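Local coordinates for putative phosphatase (DUF442) (Shewanella putrefaciens CN-32, PDB 3GXH), which is a putative phosphatase of the DSP-PTPase type, probably hydrolysing phosphate esters through a cysteine-based phosphate-binding loop, at residues G11-L15 / C104-Y108. Numbering follows the deposited sequence.
Sequences GIRAL and CLANY. With SO4 (sulfate ion), chain D; SO4 (sulfate ion), chain F; SO4 (sulfate ion), chain E; EDO (1,2-ethanediol), chain G.
Arg13 lies across the backbone of Leu105 and Ala106. Its extended chain, CG anti to the backbone N (chi1 -175°), carries the guanidinium alongside the loop, one face against Leu105 O and Ala106 CA. Arg13 CD rests 3.4 Å from Leu105 O, and Arg13 NH1 3.5 Å from Leu105 CD1. Two bonds in the guanidinium plane, to partners probably from the crystallisation liquor, hold it in this crystal: NH1 donates to 1,2-ethanediol O2, and Arg13 NH2 to O3 of the chain E sulfate at 2.8 Å.

Ala14 turns its methyl toward the same loop, with CB 3.6 Å from Ala106 O and 3.7 Å from Asn107 CB. Asn107 ND2 donates to Ala14 O at 2.9 Å. The donor lies nearly along the C=O axis, but the bond is bent at the hydrogen (137°) and the oxygen is tilted 28° out of the Asn107 amide plane. Ser24 OG also bonds ND2.

Residues 104-108 curl round the chain D sulfate, which accepts bonds from Leu105 N (2.8 Å to O3), Ala106 N and Tyr108 N. This resembles the P-loop of cysteine phosphatases, but is one residue shorter between Cys104 and Arg109 than classical CX5R. The sulfate, also bound by Arg109 N, probably marks the phosphate site. The Ile12-Leu15 type II turn, between helix 3-7 and edge strand 16-19, packs against the loop joining strand 100-103 to helix 108-120.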
loop_
_atom_site.group_PDB
_atom_site.type_symbol
_atom_site.label_atom_id
_atom_site.label_comp_id
_atom_site.label_asym_id
_atom_site.label_seq_id
_atom_site.Cartn_x
_atom_site.Cartn_y
_atom_site.Cartn_z
ATOM N N GLY A 11 -3.132 5.601 -14.832
ATOM C CA GLY A 11 -3.183 4.315 -15.534
ATOM C C GLY A 11 -2.728 3.163 -14.691
ATOM O O GLY A 11 -2.905 2.012 -15.095
ATOM N N ILE A 12 -2.207 3.405 -13.481
ATOM C CA ILE A 12 -1.833 2.331 -12.553
ATOM C C ILE A 12 -3.091 1.708 -11.948
ATOM O O ILE A 12 -4.025 2.376 -11.466
ATOM C CB ILE A 12 -0.880 2.825 -11.479
ATOM C CG1 ILE A 12 0.375 3.305 -12.149
ATOM C CG2 ILE A 12 -0.575 1.762 -10.437
ATOM C CD1 ILE A 12 1.321 4.090 -11.229
ATOM N N ARG A 13 -3.118 0.382 -12.036
ATOM C CA ARG A 13 -4.242 -0.359 -11.536
ATOM C C ARG A 13 -4.624 0.007 -10.114
ATOM O O ARG A 13 -3.798 -0.019 -9.223
ATOM C CB ARG A 13 -3.943 -1.889 -11.571
ATOM C CG ARG A 13 -5.089 -2.795 -11.190
ATOM C CD ARG A 13 -4.702 -4.239 -11.360
ATOM N NE ARG A 13 -5.826 -5.091 -11.029
ATOM C CZ ARG A 13 -5.788 -6.419 -11.178
ATOM N NH1 ARG A 13 -4.697 -7.013 -11.627
ATOM N NH2 ARG A 13 -6.852 -7.123 -10.813
ATOM N N ALA A 14 -5.894 0.347 -9.908
ATOM C CA ALA A 14 -6.460 0.608 -8.575
ATOM C C ALA A 14 -5.715 1.662 -7.778
ATOM O O ALA A 14 -5.738 1.644 -6.537
ATOM C CB ALA A 14 -6.600 -0.695 -7.775
ATOM N N LEU A 15 -5.103 2.624 -8.459
ATOM C CA LEU A 15 -4.384 3.707 -7.761
ATOM C C LEU A 15 -5.301 4.659 -7.030
ATOM O O LEU A 15 -6.302 5.143 -7.584
ATOM C CB LEU A 15 -3.447 4.453 -8.711
ATOM C CG LEU A 15 -2.481 5.409 -7.935
ATOM C CD1 LEU A 15 -1.057 5.282 -8.343
ATOM C CD2 LEU A 15 -3.008 6.754 -8.219
ATOM N N CYS A 104 -0.167 -3.699 -3.814
ATOM C CA CYS A 104 -0.250 -5.133 -3.940
ATOM C C CYS A 104 -0.710 -5.417 -5.386
ATOM O O CYS A 104 -0.172 -4.752 -6.303
ATOM C CB CYS A 104 -1.162 -5.744 -2.864
ATOM S SG CYS A 104 -2.673 -4.766 -2.667
ATOM N N LEU A 105 -1.622 -6.348 -5.633
ATOM C CA LEU A 105 -2.059 -6.589 -7.010
ATOM C C LEU A 105 -3.234 -5.714 -7.383
ATOM O O LEU A 105 -3.248 -5.141 -8.456
ATOM C CB LEU A 105 -2.423 -8.056 -7.228
ATOM C CG LEU A 105 -2.923 -8.453 -8.618
ATOM C CD1 LEU A 105 -1.949 -8.056 -9.687
ATOM C CD2 LEU A 105 -3.270 -9.936 -8.672
ATOM N N ALA A 106 -4.213 -5.631 -6.488
ATOM C CA ALA A 106 -5.438 -4.899 -6.731
ATOM C C ALA A 106 -5.902 -3.912 -5.646
ATOM O O ALA A 106 -7.049 -3.495 -5.615
ATOM C CB ALA A 106 -6.577 -5.896 -7.105
ATOM N N ASN A 107 -4.968 -3.568 -4.784
ATOM C CA ASN A 107 -5.139 -2.583 -3.739
ATOM C C ASN A 107 -6.080 -3.005 -2.618
ATOM O O ASN A 107 -6.557 -2.136 -1.900
ATOM C CB ASN A 107 -5.518 -1.196 -4.295
ATOM C CG ASN A 107 -5.066 -0.019 -3.365
ATOM O OD1 ASN A 107 -4.367 -0.215 -2.383
ATOM N ND2 ASN A 107 -5.441 1.175 -3.736
ATOM N N TYR A 108 -6.271 -4.308 -2.383
ATOM C CA TYR A 108 -7.049 -4.721 -1.195
ATOM C C TYR A 108 -6.138 -4.666 0.030
ATOM O O TYR A 108 -6.356 -3.885 0.969
ATOM C CB TYR A 108 -7.611 -6.111 -1.344
ATOM C CG TYR A 108 -8.867 -6.181 -2.160
ATOM C CD1 TYR A 108 -8.863 -5.955 -3.516
ATOM C CD2 TYR A 108 -10.048 -6.565 -1.576
ATOM C CE1 TYR A 108 -10.034 -6.127 -4.277
ATOM C CE2 TYR A 108 -11.243 -6.713 -2.327
ATOM C CZ TYR A 108 -11.198 -6.482 -3.680
ATOM O OH TYR A 108 -12.352 -6.649 -4.463
HETATM S S SO4 D . -4.820 -7.710 -3.466
HETATM O O1 SO4 D . -5.551 -6.592 -3.978
HETATM O O2 SO4 D . -5.556 -8.960 -3.656
HETATM O O3 SO4 D . -3.541 -7.820 -4.157
HETATM O O4 SO4 D . -4.505 -7.464 -2.046
HETATM S S SO4 F . -8.764 -0.461 -11.613
HETATM O O1 SO4 F . -9.922 0.241 -11.157
HETATM O O2 SO4 F . -8.334 -1.352 -10.553
HETATM O O3 SO4 F . -9.030 -1.320 -12.793
HETATM O O4 SO4 F . -7.780 0.483 -11.945
HETATM S S SO4 E . -10.569 -6.000 -9.028
HETATM O O1 SO4 E . -10.830 -4.605 -9.418
HETATM O O2 SO4 E . -11.711 -6.897 -9.265
HETATM O O3 SO4 E . -9.406 -6.470 -9.757
HETATM O O4 SO4 E . -10.317 -5.894 -7.630
HETATM C C1 EDO G . -0.145 -5.683 -13.405
HETATM O O1 EDO G . 0.733 -4.811 -13.685
HETATM C C2 EDO G . -1.548 -5.048 -13.384
HETATM O O2 EDO G . -2.483 -6.073 -13.120
#